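Local coordinates for anthranilate-CoA ligase (Stigmatella aurantiaca, PDB 4WV3), which belongs to the ANL superfamily of AMP-binding enzymes, with a large AMP-binding part followed by a smaller C-terminal domain, at residues G310-G318 / S328-S339; R207-L218 / V234-A245. All blocks are in the same frame, centred on the assembly; numbering follows the deposited sequence.

Overall arrangement
Both interactions reach the same mixed sheet, yet they lie in different places on it, with centres about 19 Å apart and nearest atoms about 8 Å apart. Interaction 2 joins two adjacent parallel strands, 211-214 and 237-239, linked through a helix; it runs from buried strand pairing to exposed residues at its ends. Interaction 1, which comes later in the chain, is mostly buried and lies where the sheet turns antiparallel, strand 313-318 meeting the loop that follows strand 325-328. Interaction 2 rests on strand pairing and apolar side chains, with an arginine and a lysine adding bonds; interaction 1 relies more on one asparagine side chain, and its D315 and G316 also hold the bound 3UK.

Interaction 1: G310-G318 / S328-S339; sequences GVDIIDGIG and SNRPGDIRPGSS. With 3UK (5'-O-[(S)-[(2-aminobenzoyl)oxy](hydroxy)phosphoryl]adenosine), chain C.
The adenine side of the 3UK pocket is backed by strand 313-318, which pairs antiparallel with the end of strand 325-328 at G316 and S328, a non-hydrogen-bonded pair. Next to this pair, D315 O takes two donors from N329: the main-chain N at 3.1 Å and the amide ND2, whose modelled separation of 2.5 Å is doubtfully short. The N329 amide is held on both its polar atoms, for ND2 also donates in its own plane to S338 O, while OD1 accepts from R335 N. D315 has its CG anti to the backbone N (chi1 -180°), which carries OD1 to the adenine amino nitrogen 3UK N20 at 2.9 Å; G316 O receives a second, weak bond from N20. On OD2 one water bridges to S339 OG, which also bonds Y399; a second water accepts from G337 N and probably donates to OD2. Farther from the ligand, I314 CD1 meets I334 CD1 at 3.8 Å, the two side chains crossing at about a right angle. I317 packs its CG1 against the adenine, 3.6 Å from 3UK C14. A strand meeting the adenine amino group with a side-chain oxygen and the next residue's carbonyl is consistent with the adenine-binding motif of ANL enzymes.

Interaction 2: R207-L218 / V234-A245; sequences RESDRTFALAKL and VGASCVLFPGAA
T212 O accepts the main-chain N-H of V239 at 2.7 Å, and T212 N donates in turn to S237 O at 2.9 Å, so that one residue of strand 211-214 straddles C238 in parallel register. Before this pair the bond from S237 N to D210 O is weak. Beyond it the strands part, and a water lies between them, accepting from F241 N and close to A214 O, to which it may donate. On the face carrying R211, S237 and V239, the bend of R211 at chi3 (-59°) turns NE back to S237 OG, which it bonds at 2.9 Å, near the guanidinium edge and 17° from its plane. R211 CG passes close to S237 OG, and the arginine chain crosses V239 at a slant, near its CG2; NH1 goes on to F258 O. F213 points the same way and presents its ring edge to the other segment: CE1 lies 3.6 Å from F241 CB, while CD1 faces V239 O. F241 in turn has G243 N 3.7 Å above one face of its ring, over the centre. K217 bends at chi2 and runs out past this ring to donate from NZ to G243 O at 3.1 Å, nearly along the C=O axis. L215 CD1 meets A245 CB at 3.7 Å, closing the exposed end of the contact. The two strands belong to a beta-alpha-beta crossover through helix 221-234, which G235 ends in a Schellman motif. T212 and C238 turn to that helix, T212 OG1 bonding N227 OD1, whereas R211, S237 and V239 touch F30; strand 27-30 flanks 237-239 in the sheet, and strand 262-265 flanks 211-214.

Interaction 1: G310-G318 / S328-S339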
loop_
_atom_site.group_PDB
_atom_site.type_symbol
_atom_site.label_atom_id
_atom_site.label_comp_id
_atom_site.label_asym_id
_atom_site.label_seq_id
_atom_site.Cartn_x
_atom_site.Cartn_y
_atom_site.Cartn_z
ATOM N N GLY A 310 15.234 16.262 9.044
ATOM C CA GLY A 310 14.571 17.108 10.020
ATOM C C GLY A 310 13.072 16.888 9.983
ATOM O O GLY A 310 12.326 17.459 10.781
ATOM N N VAL A 311 12.635 16.048 9.052
ATOM C CA VAL A 311 11.218 15.779 8.851
ATOM C C VAL A 311 10.771 14.520 9.588
ATOM O O VAL A 311 11.392 13.464 9.469
ATOM C CB VAL A 311 10.886 15.635 7.351
ATOM C CG1 VAL A 311 9.446 15.188 7.161
ATOM C CG2 VAL A 311 11.142 16.945 6.628
ATOM N N ASP A 312 9.691 14.644 10.352
ATOM C CA ASP A 312 9.103 13.503 11.042
ATOM C C ASP A 312 8.434 12.564 10.047
ATOM O O ASP A 312 7.838 13.010 9.067
ATOM C CB ASP A 312 8.064 13.973 12.062
ATOM C CG ASP A 312 8.674 14.772 13.194
ATOM O OD1 ASP A 312 8.074 15.794 13.587
ATOM O OD2 ASP A 312 9.745 14.376 13.697
ATOM N N ILE A 313 8.532 11.264 10.302
ATOM C CA ILE A 313 7.817 10.282 9.498
ATOM C C ILE A 313 6.617 9.742 10.265
ATOM O O ILE A 313 6.752 9.282 11.400
ATOM C CB ILE A 313 8.715 9.101 9.092
ATOM C CG1 ILE A 313 9.867 9.578 8.208
ATOM C CG2 ILE A 313 7.902 8.049 8.358
ATOM C CD1 ILE A 313 10.712 8.448 7.661
ATOM N N ILE A 314 5.443 9.804 9.648
ATOM C CA ILE A 314 4.234 9.283 10.271
ATOM C C ILE A 314 4.015 7.828 9.875
ATOM O O ILE A 314 3.634 7.534 8.742
ATOM C CB ILE A 314 2.994 10.112 9.883
ATOM C CG1 ILE A 314 3.203 11.584 10.246
ATOM C CG2 ILE A 314 1.748 9.558 10.562
ATOM C CD1 ILE A 314 3.483 11.817 11.716
ATOM N N ASP A 315 4.269 6.919 10.812
ATOM C CA ASP A 315 4.044 5.497 10.580
ATOM C C ASP A 315 2.640 5.096 11.014
ATOM O O ASP A 315 2.212 5.400 12.128
ATOM C CB ASP A 315 5.081 4.656 11.328
ATOM C CG ASP A 315 4.891 3.163 11.110
ATOM O OD1 ASP A 315 4.441 2.771 10.011
ATOM O OD2 ASP A 315 5.192 2.380 12.036
ATOM N N GLY A 316 1.927 4.410 10.127
ATOM C CA GLY A 316 0.586 3.945 10.421
ATOM C C GLY A 316 0.258 2.670 9.669
ATOM O O GLY A 316 0.642 2.510 8.510
ATOM N N ILE A 317 -0.445 1.755 10.329
ATOM C CA ILE A 317 -0.811 0.493 9.696
ATOM C C ILE A 317 -2.185 0.557 9.033
ATOM O O ILE A 317 -3.168 0.988 9.638
ATOM C CB ILE A 317 -0.750 -0.702 10.681
ATOM C CG1 ILE A 317 -1.265 -1.976 10.005
ATOM C CG2 ILE A 317 -1.545 -0.412 11.940
ATOM C CD1 ILE A 317 -1.320 -3.179 10.922
ATOM N N GLY A 318 -2.233 0.137 7.775
ATOM C CA GLY A 318 -3.482 0.025 7.052
ATOM C C GLY A 318 -3.522 -1.286 6.297
ATOM O O GLY A 318 -2.518 -1.992 6.211
ATOM N N SER A 328 -2.434 4.904 13.619
ATOM C CA SER A 328 -1.386 5.787 13.117
ATOM C C SER A 328 -0.756 6.673 14.182
ATOM O O SER A 328 -1.321 6.879 15.255
ATOM C CB SER A 328 -1.932 6.670 11.994
ATOM O OG SER A 328 -0.934 7.556 11.516
ATOM N N ASN A 329 0.429 7.187 13.866
ATOM C CA ASN A 329 1.047 8.239 14.655
ATOM C C ASN A 329 0.498 9.585 14.200
ATOM O O ASN A 329 -0.243 9.659 13.220
ATOM C CB ASN A 329 2.568 8.211 14.503
ATOM C CG ASN A 329 3.196 6.985 15.134
ATOM O OD1 ASN A 329 3.540 6.987 16.316
ATOM N ND2 ASN A 329 3.353 5.928 14.345
ATOM N N ARG A 330 0.863 10.646 14.909
ATOM C CA ARG A 330 0.358 11.978 14.605
ATOM C C ARG A 330 1.487 12.994 14.668
ATOM O O ARG A 330 2.461 12.783 15.388
ATOM C CB ARG A 330 -0.751 12.356 15.591
ATOM C CG ARG A 330 -2.033 11.571 15.397
ATOM C CD ARG A 330 -2.797 11.426 16.699
ATOM N NE ARG A 330 -3.977 10.581 16.542
ATOM C CZ ARG A 330 -3.949 9.252 16.535
ATOM N NH1 ARG A 330 -2.796 8.611 16.671
ATOM N NH2 ARG A 330 -5.071 8.562 16.387
ATOM N N PRO A 331 1.365 14.097 13.910
ATOM C CA PRO A 331 2.367 15.168 13.923
ATOM C C PRO A 331 2.730 15.621 15.337
ATOM O O PRO A 331 3.885 15.960 15.594
ATOM C CB PRO A 331 1.668 16.297 13.166
ATOM C CG PRO A 331 0.784 15.587 12.204
ATOM C CD PRO A 331 0.294 14.363 12.932
ATOM N N GLY A 332 1.759 15.607 16.242
ATOM C CA GLY A 332 1.999 16.002 17.618
ATOM C C GLY A 332 2.361 14.851 18.539
ATOM O O GLY A 332 2.856 15.067 19.644
ATOM N N ASP A 333 2.115 13.624 18.091
ATOM C CA ASP A 333 2.371 12.452 18.923
ATOM C C ASP A 333 3.006 11.315 18.127
ATOM O O ASP A 333 2.329 10.617 17.371
ATOM C CB ASP A 333 1.075 11.978 19.588
ATOM C CG ASP A 333 1.311 10.903 20.630
ATOM O OD1 ASP A 333 2.462 10.764 21.096
ATOM O OD2 ASP A 333 0.344 10.198 20.991
ATOM N N ILE A 334 4.312 11.135 18.305
ATOM C CA ILE A 334 5.050 10.089 17.606
ATOM C C ILE A 334 5.877 9.243 18.564
ATOM O O ILE A 334 6.664 9.770 19.349
ATOM C CB ILE A 334 6.013 10.679 16.552
ATOM C CG1 ILE A 334 5.239 11.437 15.475
ATOM C CG2 ILE A 334 6.857 9.579 15.920
ATOM C CD1 ILE A 334 6.116 12.020 14.398
ATOM N N ARG A 335 5.692 7.928 18.500
ATOM C CA ARG A 335 6.592 7.003 19.174
ATOM C C ARG A 335 7.287 6.132 18.134
ATOM O O ARG A 335 6.674 5.222 17.572
ATOM C CB ARG A 335 5.848 6.144 20.197
ATOM C CG ARG A 335 6.714 5.068 20.836
ATOM C CD ARG A 335 6.223 4.708 22.227
ATOM N NE ARG A 335 6.321 5.842 23.142
ATOM C CZ ARG A 335 6.076 5.775 24.447
ATOM N NH1 ARG A 335 5.719 4.622 24.998
ATOM N NH2 ARG A 335 6.191 6.858 25.202
ATOM N N PRO A 336 8.569 6.425 17.864
ATOM C CA PRO A 336 9.370 5.749 16.836
ATOM C C PRO A 336 9.384 4.230 16.995
ATOM O O PRO A 336 9.754 3.718 18.052
ATOM C CB PRO A 336 10.774 6.317 17.064
ATOM C CG PRO A 336 10.538 7.657 17.672
ATOM C CD PRO A 336 9.330 7.485 18.547
ATOM N N GLY A 337 8.974 3.523 15.947
ATOM C CA GLY A 337 8.960 2.074 15.961
ATOM C C GLY A 337 7.574 1.494 16.167
ATOM O O GLY A 337 7.346 0.309 15.920
ATOM N N SER A 338 6.644 2.329 16.620
ATOM C CA SER A 338 5.286 1.877 16.904
ATOM C C SER A 338 4.306 2.314 15.821
ATOM O O SER A 338 4.622 3.162 14.986
ATOM C CB SER A 338 4.819 2.408 18.260
ATOM O OG SER A 338 4.625 3.810 18.212
ATOM N N SER A 339 3.111 1.732 15.850
ATOM C CA SER A 339 2.059 2.084 14.905
ATOM C C SER A 339 1.211 3.236 15.437
ATOM O O SER A 339 0.227 3.631 14.815
ATOM C CB SER A 339 1.173 0.872 14.612
ATOM O OG SER A 339 1.919 -0.174 14.017
HETATM C C10 3UK C . 0.974 -4.858 7.115
HETATM C C15 3UK C . 1.886 -2.956 8.443
HETATM C C17 3UK C . 3.162 -2.741 10.416
HETATM C C21 3UK C . -0.024 -5.437 8.079
HETATM C C26 3UK C . -1.732 -0.676 3.538
HETATM C C28 3UK C . -1.348 1.457 4.602
HETATM O O01 3UK C . -0.184 -2.498 3.201
HETATM C C02 3UK C . -1.349 -2.182 3.292
HETATM O O03 3UK C . -2.362 -3.060 2.817
HETATM P P04 3UK C . -2.025 -4.560 2.410
HETATM O O05 3UK C . -3.330 -5.243 1.894
HETATM O O06 3UK C . -1.475 -5.415 3.652
HETATM C C07 3UK C . -1.819 -5.024 4.991
HETATM C C08 3UK C . -0.843 -5.669 5.932
HETATM O O09 3UK C . 0.450 -5.037 5.806
HETATM N N11 3UK C . 1.176 -3.469 7.372
HETATM C C12 3UK C . 0.715 -2.437 6.603
HETATM N N13 3UK C . 1.119 -1.268 7.172
HETATM C C14 3UK C . 1.846 -1.562 8.314
HETATM N N16 3UK C . 2.542 -3.519 9.491
HETATM N N18 3UK C . 3.163 -1.417 10.350
HETATM C C19 3UK C . 2.537 -0.785 9.345
HETATM N N20 3UK C . 2.543 0.634 9.283
HETATM O O22 3UK C . 0.363 -6.750 8.436
HETATM C C23 3UK C . -1.270 -5.471 7.329
HETATM O O24 3UK C . -2.079 -6.580 7.769
HETATM O O25 3UK C . -1.004 -4.565 1.285
HETATM C C27 3UK C . -0.988 0.104 4.390
HETATM C C29 3UK C . -2.489 2.016 3.932
HETATM C C30 3UK C . -3.235 1.236 3.082
HETATM C C31 3UK C . -2.875 -0.117 2.866
HETATM N N32 3UK C . -3.668 -0.948 1.961
HETATM O O HOH W 1 4.098 -0.249 12.897
HETATM O O HOH W 2 7.185 3.692 13.380
#

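Interaction 2: R207-L218 / V234-A245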
loop_
_atom_site.group_PDB
_atom_site.type_symbol
_atom_site.label_atom_id
_atom_site.label_comp_id
_atom_site.label_asym_id
_atom_site.label_seq_id
_atom_site.Cartn_x
_atom_site.Cartn_y
_atom_site.Cartn_z
ATOM N N ARG A 207 -4.170 19.413 3.943
ATOM C CA ARG A 207 -4.859 20.665 3.655
ATOM C C ARG A 207 -4.702 21.059 2.188
ATOM O O ARG A 207 -3.961 20.421 1.442
ATOM C CB ARG A 207 -4.359 21.776 4.582
ATOM C CG ARG A 207 -2.847 21.908 4.642
ATOM C CD ARG A 207 -2.394 22.396 6.010
ATOM N NE ARG A 207 -0.948 22.589 6.075
ATOM C CZ ARG A 207 -0.269 22.776 7.203
ATOM N NH1 ARG A 207 -0.904 22.788 8.368
ATOM N NH2 ARG A 207 1.046 22.945 7.168
ATOM N N GLU A 208 -5.407 22.111 1.785
ATOM C CA GLU A 208 -5.446 22.537 0.388
ATOM C C GLU A 208 -4.081 22.987 -0.141
ATOM O O GLU A 208 -3.787 22.841 -1.330
ATOM C CB GLU A 208 -6.493 23.645 0.209
ATOM C CG GLU A 208 -6.679 24.130 -1.221
ATOM C CD GLU A 208 -5.828 25.343 -1.542
ATOM O OE1 GLU A 208 -5.331 25.987 -0.594
ATOM O OE2 GLU A 208 -5.656 25.652 -2.740
ATOM N N SER A 209 -3.246 23.519 0.745
ATOM C CA SER A 209 -1.929 24.013 0.353
ATOM C C SER A 209 -0.907 22.888 0.184
ATOM O O SER A 209 0.200 23.117 -0.299
ATOM C CB SER A 209 -1.418 25.033 1.372
ATOM O OG SER A 209 -1.340 24.462 2.666
ATOM N N ASP A 210 -1.283 21.677 0.583
ATOM C CA ASP A 210 -0.379 20.532 0.512
ATOM C C ASP A 210 -0.207 19.988 -0.902
ATOM O O ASP A 210 -0.995 20.285 -1.802
ATOM C CB ASP A 210 -0.855 19.407 1.436
ATOM C CG ASP A 210 -0.424 19.609 2.874
ATOM O OD1 ASP A 210 0.700 20.108 3.097
ATOM O OD2 ASP A 210 -1.209 19.265 3.782
ATOM N N ARG A 211 0.839 19.188 -1.083
ATOM C CA ARG A 211 1.085 18.486 -2.335
ATOM C C ARG A 211 1.686 17.122 -2.026
ATOM O O ARG A 211 2.781 17.030 -1.472
ATOM C CB ARG A 211 2.024 19.287 -3.232
ATOM C CG ARG A 211 2.451 18.554 -4.494
ATOM C CD ARG A 211 3.219 19.480 -5.420
ATOM N NE ARG A 211 2.418 20.639 -5.798
ATOM C CZ ARG A 211 2.877 21.669 -6.501
ATOM N NH1 ARG A 211 4.140 21.691 -6.904
ATOM N NH2 ARG A 211 2.072 22.680 -6.798
ATOM N N THR A 212 0.964 16.064 -2.378
ATOM C CA THR A 212 1.377 14.711 -2.024
ATOM C C THR A 212 2.247 14.052 -3.088
ATOM O O THR A 212 2.157 14.372 -4.274
ATOM C CB THR A 212 0.161 13.800 -1.759
ATOM O OG1 THR A 212 -0.674 13.766 -2.924
ATOM C CG2 THR A 212 -0.642 14.309 -0.572
ATOM N N PHE A 213 3.093 13.130 -2.644
ATOM C CA PHE A 213 3.878 12.295 -3.543
ATOM C C PHE A 213 4.161 10.954 -2.882
ATOM O O PHE A 213 4.854 10.882 -1.868
ATOM C CB PHE A 213 5.185 12.985 -3.939
ATOM C CG PHE A 213 6.153 12.083 -4.652
ATOM C CD1 PHE A 213 5.752 11.342 -5.752
ATOM C CD2 PHE A 213 7.469 11.982 -4.227
ATOM C CE1 PHE A 213 6.641 10.509 -6.409
ATOM C CE2 PHE A 213 8.364 11.154 -4.882
ATOM C CZ PHE A 213 7.949 10.417 -5.974
ATOM N N ALA A 214 3.611 9.893 -3.461
ATOM C CA ALA A 214 3.800 8.552 -2.929
ATOM C C ALA A 214 4.595 7.691 -3.895
ATOM O O ALA A 214 4.314 7.665 -5.094
ATOM C CB ALA A 214 2.459 7.905 -2.638
ATOM N N LEU A 215 5.593 6.989 -3.370
ATOM C CA LEU A 215 6.320 6.012 -4.163
ATOM C C LEU A 215 5.401 4.820 -4.401
ATOM O O LEU A 215 5.521 4.117 -5.404
ATOM C CB LEU A 215 7.600 5.577 -3.449
ATOM C CG LEU A 215 8.516 4.635 -4.232
ATOM C CD1 LEU A 215 8.830 5.221 -5.598
ATOM C CD2 LEU A 215 9.793 4.359 -3.457
ATOM N N ALA A 216 4.477 4.610 -3.466
ATOM C CA ALA A 216 3.459 3.577 -3.595
ATOM C C ALA A 216 2.581 3.853 -4.808
ATOM O O ALA A 216 2.161 4.987 -5.036
ATOM C CB ALA A 216 2.614 3.506 -2.334
ATOM N N LYS A 217 2.309 2.811 -5.584
ATOM C CA LYS A 217 1.553 2.954 -6.822
ATOM C C LYS A 217 0.056 3.100 -6.573
ATOM O O LYS A 217 -0.422 2.910 -5.455
ATOM C CB LYS A 217 1.823 1.769 -7.748
ATOM C CG LYS A 217 3.281 1.614 -8.140
ATOM C CD LYS A 217 3.792 2.857 -8.847
ATOM C CE LYS A 217 5.224 2.677 -9.315
ATOM N NZ LYS A 217 5.709 3.869 -10.064
ATOM N N LEU A 218 -0.679 3.431 -7.630
ATOM C CA LEU A 218 -2.107 3.709 -7.519
ATOM C C LEU A 218 -2.977 2.452 -7.431
ATOM O O LEU A 218 -4.164 2.541 -7.118
ATOM C CB LEU A 218 -2.567 4.610 -8.670
ATOM C CG LEU A 218 -2.009 6.035 -8.638
ATOM C CD1 LEU A 218 -2.320 6.774 -9.928
ATOM C CD2 LEU A 218 -2.553 6.798 -7.439
ATOM N N VAL A 234 -9.400 17.433 -0.171
ATOM C CA VAL A 234 -9.240 18.741 0.457
ATOM C C VAL A 234 -8.754 19.806 -0.524
ATOM O O VAL A 234 -8.565 20.963 -0.151
ATOM C CB VAL A 234 -8.273 18.685 1.658
ATOM C CG1 VAL A 234 -8.794 17.724 2.711
ATOM C CG2 VAL A 234 -6.881 18.284 1.203
ATOM N N GLY A 235 -8.549 19.411 -1.777
ATOM C CA GLY A 235 -8.140 20.348 -2.809
ATOM C C GLY A 235 -6.643 20.403 -3.043
ATOM O O GLY A 235 -6.161 21.219 -3.829
ATOM N N ALA A 236 -5.905 19.536 -2.359
ATOM C CA ALA A 236 -4.458 19.474 -2.520
ATOM C C ALA A 236 -4.083 18.811 -3.843
ATOM O O ALA A 236 -4.898 18.116 -4.452
ATOM C CB ALA A 236 -3.827 18.729 -1.357
ATOM N N SER A 237 -2.850 19.033 -4.284
ATOM C CA SER A 237 -2.360 18.443 -5.524
ATOM C C SER A 237 -1.547 17.183 -5.241
ATOM O O SER A 237 -1.177 16.920 -4.096
ATOM C CB SER A 237 -1.514 19.454 -6.299
ATOM O OG SER A 237 -0.406 19.884 -5.528
ATOM N N CYS A 238 -1.272 16.407 -6.286
ATOM C CA CYS A 238 -0.510 15.169 -6.136
ATOM C C CYS A 238 0.544 15.006 -7.229
ATOM O O CYS A 238 0.433 15.592 -8.307
ATOM C CB CYS A 238 -1.445 13.958 -6.123
ATOM S SG CYS A 238 -2.348 13.684 -7.666
ATOM N N VAL A 239 1.564 14.203 -6.938
ATOM C CA VAL A 239 2.647 13.949 -7.881
ATOM C C VAL A 239 2.743 12.458 -8.196
ATOM O O VAL A 239 2.819 11.629 -7.289
ATOM C CB VAL A 239 3.999 14.441 -7.328
ATOM C CG1 VAL A 239 5.116 14.170 -8.324
ATOM C CG2 VAL A 239 3.925 15.925 -6.989
ATOM N N LEU A 240 2.739 12.121 -9.483
ATOM C CA LEU A 240 2.744 10.725 -9.911
ATOM C C LEU A 240 4.059 10.326 -10.581
ATOM O O LEU A 240 4.505 10.969 -11.531
ATOM C CB LEU A 240 1.568 10.454 -10.852
ATOM C CG LEU A 240 0.188 10.851 -10.320
ATOM C CD1 LEU A 240 -0.892 10.564 -11.349
ATOM C CD2 LEU A 240 -0.113 10.138 -9.008
ATOM N N PHE A 241 4.667 9.256 -10.079
ATOM C CA PHE A 241 5.943 8.772 -10.594
ATOM C C PHE A 241 5.763 7.450 -11.339
ATOM O O PHE A 241 5.534 6.410 -10.720
ATOM C CB PHE A 241 6.941 8.607 -9.446
ATOM C CG PHE A 241 8.284 8.093 -9.874
ATOM C CD1 PHE A 241 9.196 8.930 -10.497
ATOM C CD2 PHE A 241 8.642 6.774 -9.641
ATOM C CE1 PHE A 241 10.436 8.458 -10.889
ATOM C CE2 PHE A 241 9.880 6.297 -10.030
ATOM C CZ PHE A 241 10.778 7.140 -10.655
ATOM N N PRO A 242 5.869 7.490 -12.676
ATOM C CA PRO A 242 5.618 6.326 -13.532
ATOM C C PRO A 242 6.799 5.361 -13.600
ATOM O O PRO A 242 6.611 4.193 -13.941
ATOM C CB PRO A 242 5.388 6.957 -14.904
ATOM C CG PRO A 242 6.233 8.182 -14.883
ATOM C CD PRO A 242 6.198 8.693 -13.464
ATOM N N GLY A 243 7.994 5.845 -13.278
ATOM C CA GLY A 243 9.202 5.049 -13.403
ATOM C C GLY A 243 9.317 3.921 -12.395
ATOM O O GLY A 243 8.447 3.740 -11.543
ATOM N N ALA A 244 10.402 3.159 -12.498
ATOM C CA ALA A 244 10.656 2.056 -11.579
ATOM C C ALA A 244 10.962 2.580 -10.181
ATOM O O ALA A 244 11.769 3.495 -10.012
ATOM C CB ALA A 244 11.799 1.195 -12.086
ATOM N N ALA A 245 10.314 1.991 -9.182
ATOM C CA ALA A 245 10.466 2.427 -7.799
ATOM C C ALA A 245 11.828 2.055 -7.219
ATOM O O ALA A 245 12.262 2.632 -6.221
ATOM C CB ALA A 245 9.349 1.847 -6.942
HETATM O O HOH W 3 3.812 8.047 -7.667
#